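Local coordinates for uncharacterized protein (Cricetid herpesvirus 2, PDB 4ZKQ) that binds chemokines and so probably acts as a viral decoy receptor that diverts these signals of the host immune system, at residues K54-P59 / L213-Y218; D298-A303 / F328-K333; R336-R341 / L352-S357. All blocks are in the same frame, centred on the assembly; numbering follows the deposited sequence.

Interaction 1: residues K54-P59 / L213-Y218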
ATOM      1  N   LYS A  54      -6.788   0.995  -7.496  1.00 10.57           N
ATOM      2  CA  LYS A  54      -6.348   2.296  -7.049  1.00 11.77           C
ATOM      3  C   LYS A  54      -4.897   2.469  -7.474  1.00 14.73           C
ATOM      4  O   LYS A  54      -4.155   1.489  -7.532  1.00 12.05           O
ATOM      5  CB  LYS A  54      -6.513   2.402  -5.530  1.00 15.92           C
ATOM      6  CG  LYS A  54      -5.616   3.401  -4.839  1.00 21.66           C
ATOM      7  CD  LYS A  54      -5.932   3.464  -3.347  1.00 17.24           C
ATOM      8  CE  LYS A  54      -4.782   4.054  -2.573  1.00 21.03           C
ATOM      9  NZ  LYS A  54      -5.160   4.394  -1.181  1.00 18.94           N
ATOM     10  N   ILE A  55      -4.490   3.699  -7.777  1.00  9.45           N
ATOM     11  CA  ILE A  55      -3.104   3.942  -8.141  1.00 10.79           C
ATOM     12  C   ILE A  55      -2.579   5.259  -7.563  1.00 11.32           C
ATOM     13  O   ILE A  55      -3.261   6.280  -7.571  1.00 10.87           O
ATOM     14  CB  ILE A  55      -2.923   3.919  -9.666  1.00 10.34           C
ATOM     15  CG1 ILE A  55      -1.432   3.947 -10.024  1.00 15.26           C
ATOM     16  CG2 ILE A  55      -3.691   5.059 -10.330  1.00 15.00           C
ATOM     17  CD1 ILE A  55      -1.158   3.543 -11.453  1.00 19.44           C
ATOM     18  N   THR A  56      -1.362   5.192  -7.036  1.00 12.91           N
ATOM     19  CA  THR A  56      -0.670   6.344  -6.478  1.00 10.79           C
ATOM     20  C   THR A  56       0.472   6.688  -7.416  1.00 14.22           C
ATOM     21  O   THR A  56       1.184   5.798  -7.868  1.00 12.54           O
ATOM     22  CB  THR A  56      -0.133   6.052  -5.066  1.00 13.46           C
ATOM     23  OG1 THR A  56      -1.232   5.924  -4.151  1.00 15.15           O
ATOM     24  CG2 THR A  56       0.806   7.171  -4.567  1.00 10.75           C
ATOM     25  N   TYR A  57       0.618   7.972  -7.735  1.00 12.22           N
ATOM     26  CA  TYR A  57       1.683   8.438  -8.613  1.00 11.97           C
ATOM     27  C   TYR A  57       2.804   9.079  -7.795  1.00 11.24           C
ATOM     28  O   TYR A  57       2.542   9.791  -6.824  1.00 11.86           O
ATOM     29  CB  TYR A  57       1.146   9.450  -9.628  1.00 11.61           C
ATOM     30  CG  TYR A  57      -0.058   8.985 -10.396  1.00 13.24           C
ATOM     31  CD1 TYR A  57       0.082   8.205 -11.539  1.00 18.60           C
ATOM     32  CD2 TYR A  57      -1.342   9.332  -9.992  1.00 10.86           C
ATOM     33  CE1 TYR A  57      -1.024   7.778 -12.252  1.00 16.23           C
ATOM     34  CE2 TYR A  57      -2.450   8.908 -10.698  1.00 14.17           C
ATOM     35  CZ  TYR A  57      -2.286   8.134 -11.826  1.00 17.48           C
ATOM     36  OH  TYR A  57      -3.388   7.715 -12.539  1.00 20.23           O
ATOM     37  N   GLY A  58       4.047   8.823  -8.177  1.00 13.12           N
ATOM     38  CA  GLY A  58       5.176   9.431  -7.491  1.00 13.15           C
ATOM     39  C   GLY A  58       6.455   9.425  -8.305  1.00 13.26           C
ATOM     40  O   GLY A  58       6.486   8.927  -9.426  1.00 11.51           O
ATOM     41  N   PRO A  59       7.526  10.005  -7.745  1.00 10.94           N
ATOM     42  CA  PRO A  59       8.823  10.102  -8.408  1.00 14.30           C
ATOM     43  C   PRO A  59       9.719   8.905  -8.115  1.00 12.50           C
ATOM     44  O   PRO A  59       9.837   8.511  -6.957  1.00 14.03           O
ATOM     45  CB  PRO A  59       9.417  11.376  -7.798  1.00 13.28           C
ATOM     46  CG  PRO A  59       8.918  11.344  -6.388  1.00 12.95           C
ATOM     47  CD  PRO A  59       7.534  10.694  -6.443  1.00 12.24           C
ATOM     48  N   LEU A 213       7.239  10.009   2.721  1.00 19.35           N
ATOM     49  CA  LEU A 213       6.161   9.922   1.748  1.00 17.40           C
ATOM     50  C   LEU A 213       5.116  10.968   2.088  1.00 17.74           C
ATOM     51  O   LEU A 213       4.581  10.968   3.192  1.00 20.48           O
ATOM     52  CB  LEU A 213       5.539   8.522   1.753  1.00 18.48           C
ATOM     53  CG  LEU A 213       6.494   7.354   1.492  1.00 21.35           C
ATOM     54  CD1 LEU A 213       5.810   6.019   1.757  1.00 20.47           C
ATOM     55  CD2 LEU A 213       7.032   7.405   0.075  1.00 17.26           C
ATOM     56  N   SER A 214       4.827  11.859   1.145  1.00 15.07           N
ATOM     57  CA  SER A 214       3.850  12.919   1.369  1.00 17.21           C
ATOM     58  C   SER A 214       2.821  12.920   0.252  1.00 12.48           C
ATOM     59  O   SER A 214       3.170  13.118  -0.905  1.00 13.42           O
ATOM     60  CB  SER A 214       4.539  14.285   1.446  1.00 16.16           C
ATOM     61  OG  SER A 214       5.614  14.261   2.367  1.00 22.66           O
ATOM     62  N   LYS A 215       1.562  12.689   0.613  1.00 10.86           N
ATOM     63  CA  LYS A 215       0.472  12.641  -0.343  1.00 11.80           C
ATOM     64  C   LYS A 215      -0.526  13.757  -0.086  1.00 12.54           C
ATOM     65  O   LYS A 215      -0.956  13.978   1.051  1.00 16.16           O
ATOM     66  CB  LYS A 215      -0.246  11.291  -0.285  1.00 14.77           C
ATOM     67  CG  LYS A 215      -1.553  11.259  -1.089  1.00 10.99           C
ATOM     68  CD  LYS A 215      -2.173   9.859  -1.103  1.00 15.44           C
ATOM     69  CE  LYS A 215      -1.407   8.894  -2.010  1.00 16.52           C
ATOM     70  NZ  LYS A 215      -1.902   7.484  -1.886  1.00 13.57           N
ATOM     71  N   LYS A 216      -0.915  14.443  -1.151  1.00 14.66           N
ATOM     72  CA  LYS A 216      -1.974  15.436  -1.040  1.00 12.71           C
ATOM     73  C   LYS A 216      -3.324  14.732  -1.081  1.00 11.63           C
ATOM     74  O   LYS A 216      -3.801  14.304  -2.133  1.00 13.39           O
ATOM     75  CB  LYS A 216      -1.888  16.489  -2.141  1.00 11.85           C
ATOM     76  CG  LYS A 216      -2.996  17.545  -2.026  1.00 15.48           C
ATOM     77  CD  LYS A 216      -2.839  18.673  -3.031  1.00 20.34           C
ATOM     78  CE  LYS A 216      -3.958  19.699  -2.898  1.00 35.01           C
ATOM     79  NZ  LYS A 216      -3.948  20.671  -4.030  1.00 40.29           N
ATOM     80  N   ILE A 217      -3.928  14.615   0.089  1.00 12.86           N
ATOM     81  CA  ILE A 217      -5.228  13.980   0.230  1.00 12.65           C
ATOM     82  C   ILE A 217      -5.790  14.454   1.559  1.00 13.38           C
ATOM     83  O   ILE A 217      -5.065  14.531   2.553  1.00 16.76           O
ATOM     84  CB  ILE A 217      -5.123  12.436   0.171  1.00 15.15           C
ATOM     85  CG1 ILE A 217      -6.512  11.782   0.164  1.00 17.15           C
ATOM     86  CG2 ILE A 217      -4.285  11.909   1.324  1.00 16.13           C
ATOM     87  CD1 ILE A 217      -6.497  10.344  -0.327  1.00 15.52           C
ATOM     88  N   TYR A 218      -7.062  14.820   1.577  1.00 15.05           N
ATOM     89  CA  TYR A 218      -7.667  15.270   2.821  1.00 21.55           C
ATOM     90  C   TYR A 218      -8.124  14.044   3.594  1.00 18.98           C
ATOM     91  O   TYR A 218      -9.090  13.381   3.209  1.00 18.04           O
ATOM     92  CB  TYR A 218      -8.833  16.234   2.584  1.00 22.17           C
ATOM     93  CG  TYR A 218      -9.149  17.022   3.837  1.00 46.83           C
ATOM     94  CD1 TYR A 218      -9.894  16.458   4.867  1.00 50.19           C
ATOM     95  CD2 TYR A 218      -8.663  18.314   4.012  1.00 40.75           C
ATOM     96  CE1 TYR A 218     -10.169  17.165   6.027  1.00 46.73           C
ATOM     97  CE2 TYR A 218      -8.934  19.029   5.169  1.00 49.97           C
ATOM     98  CZ  TYR A 218      -9.687  18.447   6.172  1.00 54.02           C
ATOM     99  OH  TYR A 218      -9.962  19.149   7.324  1.00 71.92           O
TER

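Interaction 2: residues D298-A303 / F328-K333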
ATOM      1  N   ASP A 298     -19.826  13.057   3.469  1.00 25.89           N
ATOM      2  CA  ASP A 298     -19.923  13.803   2.218  1.00 42.08           C
ATOM      3  C   ASP A 298     -18.916  13.275   1.204  1.00 33.60           C
ATOM      4  O   ASP A 298     -18.659  13.913   0.190  1.00 30.61           O
ATOM      5  CB  ASP A 298     -19.684  15.296   2.458  1.00 41.22           C
ATOM      6  CG  ASP A 298     -18.293  15.587   2.993  1.00 49.67           C
ATOM      7  OD1 ASP A 298     -17.678  14.676   3.587  1.00 51.00           O
ATOM      8  OD2 ASP A 298     -17.814  16.726   2.821  1.00 67.37           O
ATOM      9  N   LEU A 299     -18.350  12.107   1.485  1.00 28.04           N
ATOM     10  CA  LEU A 299     -17.273  11.569   0.672  1.00 31.13           C
ATOM     11  C   LEU A 299     -17.681  11.399  -0.788  1.00 24.94           C
ATOM     12  O   LEU A 299     -16.901  11.694  -1.690  1.00 26.89           O
ATOM     13  CB  LEU A 299     -16.799  10.226   1.238  1.00 23.71           C
ATOM     14  CG  LEU A 299     -15.695   9.535   0.439  1.00 29.57           C
ATOM     15  CD1 LEU A 299     -14.406  10.339   0.519  1.00 26.57           C
ATOM     16  CD2 LEU A 299     -15.489   8.113   0.932  1.00 26.61           C
ATOM     17  N   PHE A 300     -18.899  10.925  -1.023  1.00 26.62           N
ATOM     18  CA  PHE A 300     -19.313  10.608  -2.382  1.00 32.01           C
ATOM     19  C   PHE A 300     -19.565  11.862  -3.215  1.00 39.03           C
ATOM     20  O   PHE A 300     -19.733  11.773  -4.430  1.00 38.39           O
ATOM     21  CB  PHE A 300     -20.552   9.712  -2.359  1.00 31.49           C
ATOM     22  CG  PHE A 300     -20.274   8.335  -1.843  1.00 28.42           C
ATOM     23  CD1 PHE A 300     -19.853   7.334  -2.698  1.00 26.66           C
ATOM     24  CD2 PHE A 300     -20.404   8.046  -0.499  1.00 31.70           C
ATOM     25  CE1 PHE A 300     -19.580   6.069  -2.222  1.00 22.98           C
ATOM     26  CE2 PHE A 300     -20.136   6.780  -0.018  1.00 32.72           C
ATOM     27  CZ  PHE A 300     -19.723   5.792  -0.883  1.00 24.00           C
ATOM     28  N   GLN A 301     -19.561  13.026  -2.566  1.00 40.82           N
ATOM     29  CA  GLN A 301     -19.705  14.306  -3.261  1.00 45.07           C
ATOM     30  C   GLN A 301     -18.350  14.874  -3.685  1.00 41.93           C
ATOM     31  O   GLN A 301     -18.285  15.845  -4.439  1.00 55.86           O
ATOM     32  CB  GLN A 301     -20.437  15.315  -2.372  1.00 52.90           C
ATOM     33  CG  GLN A 301     -21.741  14.789  -1.789  1.00 48.56           C
ATOM     34  CD  GLN A 301     -22.654  14.189  -2.841  1.00 74.60           C
ATOM     35  OE1 GLN A 301     -23.237  13.125  -2.637  1.00 78.43           O
ATOM     36  NE2 GLN A 301     -22.784  14.873  -3.974  1.00 85.24           N
ATOM     37  N   THR A 302     -17.277  14.252  -3.204  1.00 39.00           N
ATOM     38  CA  THR A 302     -15.908  14.645  -3.533  1.00 40.77           C
ATOM     39  C   THR A 302     -15.322  13.844  -4.681  1.00 42.68           C
ATOM     40  O   THR A 302     -14.242  14.153  -5.189  1.00 43.45           O
ATOM     41  CB  THR A 302     -14.973  14.445  -2.328  1.00 55.11           C
ATOM     42  OG1 THR A 302     -14.525  13.074  -2.283  1.00 27.37           O
ATOM     43  CG2 THR A 302     -15.687  14.802  -1.039  1.00 26.31           C
ATOM     44  N   ALA A 303     -16.034  12.800  -5.073  1.00 30.85           N
ATOM     45  CA  ALA A 303     -15.461  11.756  -5.903  1.00 36.45           C
ATOM     46  C   ALA A 303     -15.118  12.206  -7.330  1.00 35.22           C
ATOM     47  O   ALA A 303     -14.353  11.530  -8.024  1.00 39.16           O
ATOM     48  CB  ALA A 303     -16.406  10.588  -5.935  1.00 30.44           C
ATOM     49  N   PHE A 328     -14.395  -3.059  -1.548  1.00 15.26           N
ATOM     50  CA  PHE A 328     -15.510  -2.755  -2.434  1.00 15.49           C
ATOM     51  C   PHE A 328     -15.185  -1.554  -3.290  1.00 15.73           C
ATOM     52  O   PHE A 328     -14.645  -0.569  -2.788  1.00 17.09           O
ATOM     53  CB  PHE A 328     -16.783  -2.470  -1.638  1.00 18.42           C
ATOM     54  CG  PHE A 328     -17.117  -3.525  -0.649  1.00 17.32           C
ATOM     55  CD1 PHE A 328     -16.557  -3.500   0.617  1.00 16.69           C
ATOM     56  CD2 PHE A 328     -17.985  -4.551  -0.980  1.00 20.52           C
ATOM     57  CE1 PHE A 328     -16.858  -4.476   1.536  1.00 22.51           C
ATOM     58  CE2 PHE A 328     -18.292  -5.527  -0.064  1.00 26.32           C
ATOM     59  CZ  PHE A 328     -17.727  -5.490   1.198  1.00 19.97           C
ATOM     60  N   VAL A 329     -15.508  -1.638  -4.577  1.00 16.72           N
ATOM     61  CA  VAL A 329     -15.440  -0.482  -5.462  1.00 15.87           C
ATOM     62  C   VAL A 329     -16.835   0.107  -5.602  1.00 16.92           C
ATOM     63  O   VAL A 329     -17.788  -0.613  -5.889  1.00 18.97           O
ATOM     64  CB  VAL A 329     -14.902  -0.836  -6.862  1.00 20.82           C
ATOM     65  CG1 VAL A 329     -14.543   0.438  -7.622  1.00 29.09           C
ATOM     66  CG2 VAL A 329     -13.700  -1.744  -6.764  1.00 21.88           C
ATOM     67  N   ILE A 330     -16.947   1.415  -5.403  1.00 15.21           N
ATOM     68  CA  ILE A 330     -18.236   2.086  -5.428  1.00 14.91           C
ATOM     69  C   ILE A 330     -18.204   3.198  -6.462  1.00 15.82           C
ATOM     70  O   ILE A 330     -17.750   4.306  -6.173  1.00 19.57           O
ATOM     71  CB  ILE A 330     -18.613   2.678  -4.055  1.00 15.18           C
ATOM     72  CG1 ILE A 330     -18.361   1.662  -2.937  1.00 18.44           C
ATOM     73  CG2 ILE A 330     -20.069   3.130  -4.071  1.00 22.43           C
ATOM     74  CD1 ILE A 330     -18.609   2.199  -1.546  1.00 18.70           C
ATOM     75  N   PRO A 331     -18.669   2.905  -7.684  1.00 19.82           N
ATOM     76  CA  PRO A 331     -18.698   3.968  -8.690  1.00 17.28           C
ATOM     77  C   PRO A 331     -19.700   5.047  -8.308  1.00 20.38           C
ATOM     78  O   PRO A 331     -20.644   4.756  -7.567  1.00 20.35           O
ATOM     79  CB  PRO A 331     -19.121   3.236  -9.966  1.00 25.85           C
ATOM     80  CG  PRO A 331     -19.920   2.087  -9.482  1.00 21.68           C
ATOM     81  CD  PRO A 331     -19.299   1.667  -8.175  1.00 19.45           C
ATOM     82  N   THR A 332     -19.489   6.271  -8.785  1.00 22.38           N
ATOM     83  CA  THR A 332     -20.380   7.387  -8.475  1.00 26.01           C
ATOM     84  C   THR A 332     -21.083   7.896  -9.740  1.00 28.44           C
ATOM     85  O   THR A 332     -21.768   8.916  -9.711  1.00 33.55           O
ATOM     86  CB  THR A 332     -19.617   8.552  -7.798  1.00 24.95           C
ATOM     87  OG1 THR A 332     -18.605   9.050  -8.683  1.00 22.98           O
ATOM     88  CG2 THR A 332     -18.975   8.089  -6.482  1.00 24.16           C
ATOM     89  N   LYS A 333     -20.906   7.181 -10.844  1.00 30.85           N
ATOM     90  CA  LYS A 333     -21.671   7.442 -12.063  1.00 33.44           C
ATOM     91  C   LYS A 333     -21.811   6.133 -12.828  1.00 33.33           C
ATOM     92  O   LYS A 333     -21.121   5.159 -12.523  1.00 28.89           O
ATOM     93  CB  LYS A 333     -20.997   8.514 -12.923  1.00 32.30           C
ATOM     94  CG  LYS A 333     -19.726   8.064 -13.640  1.00 34.46           C
ATOM     95  CD  LYS A 333     -19.161   9.180 -14.509  1.00 41.65           C
ATOM     96  CE  LYS A 333     -18.029   8.695 -15.412  1.00 49.40           C
ATOM     97  NZ  LYS A 333     -16.695   8.706 -14.747  1.00 56.49           N
TER

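Interaction 3: residues R336-R341 / L352-S357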
ATOM      1  N   ARG A 336     -25.792   1.192 -12.036  1.00 24.07           N
ATOM      2  CA  ARG A 336     -25.846   0.838 -10.620  0.51 31.25           C
ATOM      3  C   ARG A 336     -24.910   1.720  -9.800  1.00 31.00           C
ATOM      4  O   ARG A 336     -24.187   1.234  -8.932  1.00 27.53           O
ATOM      5  CB  ARG A 336     -25.493  -0.640 -10.418  0.51 32.43           C
ATOM      6  CG  ARG A 336     -26.483  -1.609 -11.050  0.51 34.97           C
ATOM      7  CD  ARG A 336     -26.248  -3.049 -10.602  0.51 33.48           C
ATOM      8  NE  ARG A 336     -25.047  -3.632 -11.205  0.51 38.17           N
ATOM      9  CZ  ARG A 336     -23.992  -4.100 -10.537  0.51 38.10           C
ATOM     10  NH1 ARG A 336     -23.941  -4.077  -9.208  0.51 34.97           N
ATOM     11  NH2 ARG A 336     -22.969  -4.603 -11.216  0.51 36.61           N
ATOM     12  N   LYS A 337     -24.919   3.019 -10.083  1.00 29.93           N
ATOM     13  CA  LYS A 337     -24.037   3.945  -9.383  1.00 32.44           C
ATOM     14  C   LYS A 337     -24.333   3.908  -7.887  1.00 30.63           C
ATOM     15  O   LYS A 337     -25.462   3.647  -7.478  1.00 29.27           O
ATOM     16  CB  LYS A 337     -24.176   5.371  -9.935  1.00 32.12           C
ATOM     17  CG  LYS A 337     -25.422   6.130  -9.491  1.00 33.62           C
ATOM     18  CD  LYS A 337     -25.478   7.517 -10.130  1.00 40.70           C
ATOM     19  CE  LYS A 337     -26.628   8.342  -9.571  1.00 59.42           C
ATOM     20  NZ  LYS A 337     -26.740   9.679 -10.222  1.00 57.89           N
ATOM     21  N   LEU A 338     -23.294   4.131  -7.088  1.00 24.92           N
ATOM     22  CA  LEU A 338     -23.382   4.162  -5.630  1.00 20.66           C
ATOM     23  C   LEU A 338     -23.730   2.800  -5.017  1.00 23.57           C
ATOM     24  O   LEU A 338     -24.048   2.709  -3.831  1.00 24.31           O
ATOM     25  CB  LEU A 338     -24.389   5.228  -5.191  1.00 24.51           C
ATOM     26  CG  LEU A 338     -24.037   6.638  -5.682  1.00 30.85           C
ATOM     27  CD1 LEU A 338     -25.088   7.651  -5.252  1.00 28.57           C
ATOM     28  CD2 LEU A 338     -22.659   7.074  -5.189  1.00 28.53           C
ATOM     29  N   VAL A 339     -23.624   1.742  -5.818  1.00 27.13           N
ATOM     30  CA  VAL A 339     -23.816   0.377  -5.330  1.00 24.64           C
ATOM     31  C   VAL A 339     -22.454  -0.312  -5.219  1.00 19.71           C
ATOM     32  O   VAL A 339     -21.780  -0.488  -6.233  1.00 20.57           O
ATOM     33  CB  VAL A 339     -24.728  -0.445  -6.261  1.00 27.81           C
ATOM     34  CG1 VAL A 339     -24.858  -1.878  -5.751  1.00 33.06           C
ATOM     35  CG2 VAL A 339     -26.096   0.209  -6.382  1.00 30.44           C
ATOM     36  N   PRO A 340     -22.042  -0.701  -3.994  1.00 20.45           N
ATOM     37  CA  PRO A 340     -20.725  -1.331  -3.830  1.00 16.98           C
ATOM     38  C   PRO A 340     -20.554  -2.626  -4.613  1.00 22.42           C
ATOM     39  O   PRO A 340     -21.441  -3.480  -4.618  1.00 24.43           O
ATOM     40  CB  PRO A 340     -20.649  -1.604  -2.319  1.00 21.13           C
ATOM     41  CG  PRO A 340     -21.566  -0.627  -1.707  1.00 26.08           C
ATOM     42  CD  PRO A 340     -22.698  -0.481  -2.692  1.00 26.09           C
ATOM     43  N   ARG A 341     -19.412  -2.736  -5.289  1.00 21.96           N
ATOM     44  CA  ARG A 341     -19.001  -3.958  -5.966  1.00 21.56           C
ATOM     45  C   ARG A 341     -17.923  -4.648  -5.147  1.00 22.00           C
ATOM     46  O   ARG A 341     -16.835  -4.111  -4.983  1.00 17.56           O
ATOM     47  CB  ARG A 341     -18.449  -3.661  -7.365  1.00 23.40           C
ATOM     48  CG  ARG A 341     -19.128  -2.523  -8.135  1.00 27.92           C
ATOM     49  CD  ARG A 341     -20.404  -2.983  -8.766  1.00 27.64           C
ATOM     50  NE  ARG A 341     -20.670  -2.284 -10.024  1.00 21.76           N
ATOM     51  CZ  ARG A 341     -21.448  -1.212 -10.163  1.00 23.63           C
ATOM     52  NH1 ARG A 341     -22.055  -0.657  -9.122  1.00 18.79           N
ATOM     53  NH2 ARG A 341     -21.620  -0.688 -11.366  1.00 23.67           N
ATOM     54  N   LEU A 352     -21.464  -3.726   3.460  1.00 24.03           N
ATOM     55  CA  LEU A 352     -21.381  -2.286   3.343  1.00 24.15           C
ATOM     56  C   LEU A 352     -22.483  -1.813   2.408  1.00 28.54           C
ATOM     57  O   LEU A 352     -22.638  -2.336   1.306  1.00 29.43           O
ATOM     58  CB  LEU A 352     -20.002  -1.877   2.824  1.00 26.88           C
ATOM     59  CG  LEU A 352     -19.646  -0.396   2.834  1.00 26.83           C
ATOM     60  CD1 LEU A 352     -19.488   0.097   4.254  1.00 22.65           C
ATOM     61  CD2 LEU A 352     -18.361  -0.168   2.051  1.00 25.43           C
ATOM     62  N   THR A 353     -23.255  -0.835   2.862  1.00 26.59           N
ATOM     63  CA  THR A 353     -24.339  -0.287   2.062  1.00 35.02           C
ATOM     64  C   THR A 353     -24.379   1.216   2.217  1.00 27.18           C
ATOM     65  O   THR A 353     -23.999   1.751   3.260  1.00 33.41           O
ATOM     66  CB  THR A 353     -25.704  -0.887   2.463  1.00 39.95           C
ATOM     67  OG1 THR A 353     -25.958  -0.625   3.846  1.00 40.26           O
ATOM     68  CG2 THR A 353     -25.717  -2.389   2.236  1.00 37.05           C
ATOM     69  N   TYR A 354     -24.819   1.891   1.163  1.00 28.05           N
ATOM     70  CA  TYR A 354     -24.888   3.342   1.143  1.00 28.85           C
ATOM     71  C   TYR A 354     -26.288   3.796   0.767  1.00 35.91           C
ATOM     72  O   TYR A 354     -26.901   3.242  -0.144  1.00 34.99           O
ATOM     73  CB  TYR A 354     -23.868   3.906   0.162  1.00 26.42           C
ATOM     74  CG  TYR A 354     -23.885   5.405   0.054  1.00 30.56           C
ATOM     75  CD1 TYR A 354     -23.668   6.199   1.165  1.00 25.52           C
ATOM     76  CD2 TYR A 354     -24.095   6.030  -1.168  1.00 28.54           C
ATOM     77  CE1 TYR A 354     -23.670   7.566   1.073  1.00 29.71           C
ATOM     78  CE2 TYR A 354     -24.102   7.404  -1.271  1.00 28.19           C
ATOM     79  CZ  TYR A 354     -23.888   8.167  -0.144  1.00 29.13           C
ATOM     80  OH  TYR A 354     -23.888   9.538  -0.226  1.00 27.42           O
ATOM     81  N   HIS A 355     -26.775   4.806   1.479  1.00 30.86           N
ATOM     82  CA  HIS A 355     -28.110   5.349   1.266  1.00 45.02           C
ATOM     83  C   HIS A 355     -27.972   6.772   0.733  1.00 38.06           C
ATOM     84  O   HIS A 355     -27.821   7.716   1.511  1.00 36.82           O
ATOM     85  CB  HIS A 355     -28.910   5.312   2.570  1.00 49.28           C
ATOM     86  CG  HIS A 355     -28.836   3.994   3.277  1.00 77.91           C
ATOM     87  ND1 HIS A 355     -29.466   2.860   2.803  1.00 77.87           N
ATOM     88  CD2 HIS A 355     -28.199   3.622   4.410  1.00 69.21           C
ATOM     89  CE1 HIS A 355     -29.224   1.852   3.619  1.00 65.82           C
ATOM     90  NE2 HIS A 355     -28.456   2.284   4.605  1.00 65.85           N
ATOM     91  N   PRO A 356     -27.998   6.928  -0.605  1.00 36.63           N
ATOM     92  CA  PRO A 356     -27.695   8.227  -1.218  1.00 38.57           C
ATOM     93  C   PRO A 356     -28.580   9.356  -0.710  1.00 40.21           C
ATOM     94  O   PRO A 356     -28.095  10.473  -0.538  1.00 45.03           O
ATOM     95  CB  PRO A 356     -27.943   7.982  -2.711  1.00 37.61           C
ATOM     96  CG  PRO A 356     -27.844   6.507  -2.889  1.00 37.29           C
ATOM     97  CD  PRO A 356     -28.342   5.913  -1.618  1.00 41.63           C
ATOM     98  N   SER A 357     -29.851   9.056  -0.464  1.00 49.13           N
ATOM     99  CA  SER A 357     -30.819  10.059  -0.028  1.00 54.83           C
ATOM    100  C   SER A 357     -30.393  10.745   1.266  1.00 53.55           C
ATOM    101  O   SER A 357     -30.490  11.967   1.393  1.00 50.51           O
ATOM    102  CB  SER A 357     -32.196   9.413   0.152  1.00 55.08           C
ATOM    103  OG  SER A 357     -32.091   8.168   0.828  1.00 62.37           O
TER
HETATM  104  O   HOH W   1     -26.313   2.480  -2.712  1.00 45.59           O

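Interaction 1: residues K54-P59 / L213-Y218
Thr56 and Lys215 make a single polar link between two strands whose backbones stay well apart: the CA atoms of Thr56 and Lys215, the nearest pair, lie 8.9 Å from each other. The hydrogen bond runs from the ammonium group to the hydroxyl oxygen: Lys215 NZ donates to Thr56 OG1 over 2.8 Å. The two side chains meet tip to tip. Lys215 sets out with CG anti to its backbone N (chi1 170°) and then bends at its third torsion (chi3 -74°), a kink that leaves NZ beside the threonine.

The apolar share of the contact is small. Thr56 CG2 lies 3.8 Å from Lys215 CE, and the end of the lysine thus meets both branches of the threonine, the hydroxyl and the methyl.

Charge gathers at the same spot. Lys54 NZ comes within 4.5 Å of Lys215 NZ, and both ammonium groups form salt bridges to Asp78, Lys54 to OD2 and Lys215 to OD1; the shared carboxylate probably accounts for their closeness. Glu384 gives Lys54 a second acidic partner, and Lys215 also donates to Gln24 OE1. Asp78, Gln24 and Thr56 therefore grip the buried NZ of Lys215 together, which would be expected to favour its charged form.

In the fold, the contact spans two different sheets. Strand 54-59 runs between strands 23-26 and 175-181 of a mixed sheet in the N-terminal part of the chain, while 213-218 is part of the long strand 206-223, which belongs to the larger branched sheet. Gln24 of strand 23-26 touches both Thr56 and Ile217, the loop residue Thr77 touches Thr56 and Lys215, and Leu190 of strand 190-195 lies against Pro59 and Leu213.

Interaction 2: residues D298-A303 / F328-K333
Phe300 and Thr332 mark the nearest approach of the two backbones, 7.0 Å between CA atoms, where a loop with helix-like torsions faces the end of strand 324-330 and the residues just after it. The setting is the C-terminal beta-sandwich: the loop holding 298-303 leaves strand 290-296 of one sheet and leads into strand 308-315 of the other.

The contact across the segments is apolar. The Phe300 and Ile330 side chains cross at about a right angle, CG2 of Ile330 lying 3.5 Å from Phe300 CE1 and its CD1 3.8 Å from Phe300 CZ. Thr332 CG2 sits at the edge of the ring, near its plane, 4.0 Å from Phe300 CD1. Met383 of strand 378-384 and Val308 of strand 308-315 add further apolar contacts to the phenylalanine.

Thr332 turns its two branches to different uses. Its methyl packs 3.6 Å from Ala303 CB, while OG1, placed between the backbone N and the carbonyl carbon (chi1 61°), bonds to the backbone oxygen of Glu306.

Within the loop, Gln301 N bonds to Asp298 O, and Leu299 O accepts twice from Thr302. One donor is its backbone N; the other is Thr302 OG1, which comes in at 2.8 Å in the plane of that carbonyl, on a lone pair.

Interaction 3: residues R336-R341 / L352-S357
Leu338 packs its isobutyl group against Tyr354 and Pro356 in the main apolar contact between this turn and the edge strand 350-355. Leu338 CD1 sits at the ring edge of Tyr354, 4.1 Å from CE2 and near the ring plane, and the same methyl lies 3.8 Å from Pro356 CG. Leu338 is third in a type II turn from Arg336 to Val339; its CB points toward the strand, and CG, anti to the carbonyl carbon (chi1 -59°), carries CD1 to both partners. Two residues before Tyr354, the carbonyl oxygen of Leu352 lies 3.6 Å from Pro340 CG. Phe300 stacks on the Tyr354 ring and also touches Leu338.

The direct polar bonds lie within 336-341, where Arg341 reaches back to the turn. Its NH1 donates to Val339 O at 2.9 Å, on a lone pair in the carbonyl plane, and to Arg336 O from above the Arg336 carbonyl plane. Val339 N reaches Arg336 O from the opposite face.

A water bridges the segments, donating to Leu338 O and, over 2.7 Å, to Tyr354 O. With no direct hydrogen bond between the segments, side-chain packing and this one water hold the turn to the strand, while Arg341 probably steadies the turn.

How the interactions relate
The three contacts come in series along the chain, interaction 1 closing before interaction 2 opens and interaction 2 before interaction 3. Interactions 2 and 3 are close neighbours, with centres about 9 Å apart: probable backbone hydrogen bonds from Arg341 N to Val329 O and from Leu338 N to Pro331 O tie 336-341 to 328-333. Together they connect the two sheets of the C-terminal sandwich. Interaction 1 lies about 18 Å from interaction 2 and 26 Å from interaction 3, centre to centre, without touching either. Its 213-218 segment nevertheless shares the large branched sheet with 328-330, so this sheet takes part both in the C-terminal sandwich and in the junction with the N-terminal region.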